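Local coordinates for AclR protein (Streptomyces galilaeus, PDB 2GEY), which is a putative hydroxylase of aromatic polyketide antibiotic biosynthesis, built on the alpha+beta barrel of the SnoaL-like family, at the interface of chains A and B. Numbering follows the deposited sequence. Chains: chain A/B, AclR protein.

Contact 1: the interface of chains A and B. Residues chain A 102, 122, 124-125; chain B 38, 120-121.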
loop_
_atom_site.group_PDB
_atom_site.type_symbol
_atom_site.label_atom_id
_atom_site.label_comp_id
_atom_site.label_asym_id
_atom_site.label_seq_id
_atom_site.Cartn_x
_atom_site.Cartn_y
_atom_site.Cartn_z
ATOM N N HIS A 102 3.138 6.345 3.688
ATOM C CA HIS A 102 3.715 5.602 2.574
ATOM C C HIS A 102 2.693 5.530 1.478
ATOM O O HIS A 102 1.496 5.434 1.742
ATOM C CB HIS A 102 4.110 4.196 3.029
ATOM C CG HIS A 102 4.948 4.190 4.268
ATOM N ND1 HIS A 102 6.319 4.320 4.239
ATOM C CD2 HIS A 102 4.602 4.128 5.575
ATOM C CE1 HIS A 102 6.783 4.318 5.475
ATOM N NE2 HIS A 102 5.763 4.195 6.306
ATOM N N ASN A 122 -1.090 4.476 2.169
ATOM C CA ASN A 122 -1.142 3.939 3.514
ATOM C C ASN A 122 -0.887 5.047 4.519
ATOM O O ASN A 122 0.273 5.396 4.782
ATOM C CB ASN A 122 -0.099 2.836 3.711
ATOM C CG ASN A 122 -0.023 2.371 5.149
ATOM O OD1 ASN A 122 -0.991 2.497 5.888
ATOM N ND2 ASN A 122 1.131 1.851 5.560
ATOM N N ARG A 124 -1.842 4.722 7.662
ATOM C CA ARG A 124 -1.892 4.122 8.998
ATOM C C ARG A 124 -0.976 4.813 10.035
ATOM O O ARG A 124 -1.456 5.205 11.097
ATOM C CB ARG A 124 -1.620 2.612 8.926
ATOM C CG ARG A 124 -1.954 1.856 10.212
ATOM C CD ARG A 124 -1.118 0.587 10.343
ATOM N NE ARG A 124 0.292 0.906 10.568
ATOM C CZ ARG A 124 0.807 1.271 11.737
ATOM N NH1 ARG A 124 2.096 1.571 11.824
ATOM N NH2 ARG A 124 0.057 1.321 12.834
ATOM N N PRO A 125 0.326 5.001 9.724
ATOM C CA PRO A 125 1.225 5.592 10.723
ATOM C C PRO A 125 0.837 7.025 11.093
ATOM O O PRO A 125 0.991 7.436 12.247
ATOM C CB PRO A 125 2.601 5.585 10.034
ATOM C CG PRO A 125 2.461 4.751 8.837
ATOM C CD PRO A 125 1.027 4.721 8.456
ATOM N N GLU B 38 6.182 -0.603 5.597
ATOM C CA GLU B 38 6.421 0.688 6.238
ATOM C C GLU B 38 7.911 0.910 6.534
ATOM O O GLU B 38 8.281 1.478 7.569
ATOM C CB GLU B 38 5.555 0.842 7.500
ATOM C CG GLU B 38 4.063 0.644 7.218
ATOM C CD GLU B 38 3.158 0.949 8.404
ATOM O OE1 GLU B 38 3.663 1.314 9.488
ATOM O OE2 GLU B 38 1.931 0.826 8.233
ATOM N N VAL B 120 2.731 -1.919 0.286
ATOM C CA VAL B 120 2.118 -0.686 0.733
ATOM C C VAL B 120 0.631 -0.989 0.752
ATOM O O VAL B 120 0.035 -1.214 -0.297
ATOM C CB VAL B 120 2.413 0.484 -0.232
ATOM C CG1 VAL B 120 1.573 1.690 0.124
ATOM C CG2 VAL B 120 3.909 0.816 -0.216
ATOM N N ILE B 121 0.048 -1.033 1.943
ATOM C CA ILE B 121 -1.323 -1.496 2.103
ATOM C C ILE B 121 -2.206 -0.382 2.633
ATOM O O ILE B 121 -1.926 0.207 3.688
ATOM C CB ILE B 121 -1.399 -2.698 3.059
ATOM C CG1 ILE B 121 -0.486 -3.823 2.586
ATOM C CG2 ILE B 121 -2.826 -3.215 3.154
ATOM C CD1 ILE B 121 -0.381 -4.954 3.570
HETATM O O HOH W 1 -3.799 1.632 5.861
#
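B:Glu38 reaches across to A:Arg124, A:Asn122 and A:His102 in a polar, salt-bridged patch of the two-fold symmetric interface of the deposited two-chain assembly, probably a homodimer, and it pins a loop of one subunit to strand 98-110, the end of strand 113-122 and the start of helix 124-129 of the other. The A:Arg124–B:Glu38 pair illustrates side-on carboxylate recognition by arginine. Two guanidinium nitrogens each take one carboxylate oxygen, NE of A:Arg124 to OE2 of B:Glu38 at 2.9 Å and NH1 of A:Arg124 to OE1 of B:Glu38 at 2.8 Å in the salt bridge. Both bonds are nearly straight and use the syn lone pairs, with the two planar groups only 11° apart. The glutamate chain runs extended beyond CG, while the arginine folds at chi3 (68°), which turns the NE edge toward the acid. OE2 is gripped twice, since the amide ND2 of A:Asn122 also donates to OE2 of B:Glu38 at 3.0 Å, coming from above the carboxylate plane. The other end of that amide is held as well: OD1 of A:Asn122 accepts from the backbone N of A:Arg124 at 3.0 Å, and a water links this OD1 and the carbonyl O of B:Ile121. This fixes the amide's rotation and ties it to the turn bearing the arginine. At its root, B:Glu38 lays CA over one face of the A:His102 ring, 3.8 Å from the centroid, toward the rim. A:Pro125 adds its CG to the glutamate tip. In the fold, A:Asn122 closes strand 113-122, A:Arg124 and A:Pro125 begin helix 124-129, A:His102 lies on strand 98-110, and B:Glu38 occupies the loop between strands 33-37 and 40-42.

Contact 2: the interface of chains A and B. Residues chain A 127, 132-133; chain B 127, 132-133.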
loop_
_atom_site.group_PDB
_atom_site.type_symbol
_atom_site.label_atom_id
_atom_site.label_comp_id
_atom_site.label_asym_id
_atom_site.label_seq_id
_atom_site.Cartn_x
_atom_site.Cartn_y
_atom_site.Cartn_z
ATOM N N LEU A 127 -2.303 8.199 10.914
ATOM C CA LEU A 127 -3.540 8.084 11.688
ATOM C C LEU A 127 -3.263 7.780 13.159
ATOM O O LEU A 127 -3.966 8.285 14.039
ATOM C CB LEU A 127 -4.474 7.035 11.086
ATOM C CG LEU A 127 -5.043 7.378 9.705
ATOM C CD1 LEU A 127 -5.630 6.131 9.048
ATOM C CD2 LEU A 127 -6.082 8.489 9.791
ATOM N N LYS A 132 -6.157 8.913 15.659
ATOM C CA LYS A 132 -7.344 8.326 15.038
ATOM C C LYS A 132 -7.356 6.814 15.214
ATOM O O LYS A 132 -8.417 6.188 15.169
ATOM C CB LYS A 132 -7.392 8.651 13.547
ATOM C CG LYS A 132 -7.437 10.134 13.217
ATOM C CD LYS A 132 -8.725 10.776 13.706
ATOM C CE LYS A 132 -8.988 12.098 13.002
ATOM N NZ LYS A 132 -9.254 11.890 11.550
ATOM N N LEU A 133 -6.165 6.236 15.363
ATOM C CA LEU A 133 -6.008 4.822 15.683
ATOM C C LEU A 133 -5.153 4.680 16.935
ATOM O O LEU A 133 -4.291 5.515 17.196
ATOM C CB LEU A 133 -5.331 4.080 14.534
ATOM C CG LEU A 133 -6.082 4.071 13.205
ATOM C CD1 LEU A 133 -5.213 3.464 12.126
ATOM C CD2 LEU A 133 -7.398 3.318 13.329
ATOM N N LEU B 127 -10.838 -0.464 7.754
ATOM C CA LEU B 127 -10.867 0.152 9.084
ATOM C C LEU B 127 -12.190 0.882 9.316
ATOM O O LEU B 127 -12.733 0.855 10.425
ATOM C CB LEU B 127 -9.690 1.113 9.278
ATOM C CG LEU B 127 -8.288 0.488 9.297
ATOM C CD1 LEU B 127 -7.226 1.575 9.189
ATOM C CD2 LEU B 127 -8.072 -0.334 10.554
ATOM N N LYS B 132 -13.253 1.248 13.115
ATOM C CA LYS B 132 -11.998 1.784 13.645
ATOM C C LYS B 132 -11.834 3.256 13.268
ATOM O O LYS B 132 -11.205 4.022 13.997
ATOM C CB LYS B 132 -10.806 0.998 13.107
ATOM C CG LYS B 132 -10.842 -0.493 13.386
ATOM C CD LYS B 132 -10.791 -0.785 14.867
ATOM C CE LYS B 132 -10.414 -2.227 15.123
ATOM N NZ LYS B 132 -10.460 -2.563 16.563
ATOM N N LEU B 133 -12.377 3.626 12.110
ATOM C CA LEU B 133 -12.400 5.010 11.651
ATOM C C LEU B 133 -13.832 5.394 11.315
ATOM O O LEU B 133 -14.641 4.518 10.997
ATOM C CB LEU B 133 -11.541 5.174 10.400
ATOM C CG LEU B 133 -10.045 4.919 10.545
ATOM C CD1 LEU B 133 -9.398 4.897 9.171
ATOM C CD2 LEU B 133 -9.403 5.971 11.435
#
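A:Leu133 and B:Leu133 meet at the centre of an apolar, two-fold symmetric patch, a compact example of how a probable homodimer can pack a residue against its own copy. Their side chains cross at about a right angle, and the CD2 methyls of A:Leu133 and B:Leu133 touch at 3.8 Å. Each leucine has CG anti to its carbonyl carbon (chi1 -62° in A:Leu133, and nearly the same in its twin), and the two branches beyond it serve different neighbours. CD2 goes to the twin leucine, whereas CD1 turns to the helix of the partner subunit. There the CD1 methyl of A:Leu133 meets CD1 of B:Leu127 at 4.0 Å, and CD1 of B:Leu133 meets CD1 of A:Leu127 at the same separation, again with the side chains crossing steeply. The four leucines thus form a small interlocked cluster in which each Leu133 touches both its twin and the partner's Leu127, by different methyls. The lysines contribute at their roots: CB of A:Lys132 lies 4.0 Å from CD2 of B:Leu133, and the reciprocal pair is similar. Backbone also lines the cluster, for the carbonyl O of A:Lys132 approaches CD2 of B:Leu133 at 3.9 Å. No hydrogen bond or salt bridge crosses this patch, so close fit of methyl groups carries it. The looser side belongs to the lysine chains. Both bend at chi2 (-65° in A:Lys132) and lead their amino ends (NZ) away from the partner, leaving the polar tips outside the leucine cluster. They part at the end, where A:Lys132 bends again at chi4 and B:Lys132 runs on extended, a difference compatible with little restraint from the interface. For the protein, the site joins helix 124-129 and the following loop of each subunit to their copies, probably helping to hold the dimer together.

Contact 1 and contact 2 lie side by side on one surface of the probable dimer, the centres of their C-alpha atoms about 13 Å apart. Helix 124-129 of chain A joins them: its first turn supplies polar and proline contacts to contact 1, and A:Leu127, within the same short helix, belongs to contact 2. Contact 1 has a twin with the chains exchanged, whereas contact 2 includes both copies of its residues around the two-fold relation. Directional charged bonds at contact 1 could therefore set the register of the subunits, while contact 2 adds apolar packing between them.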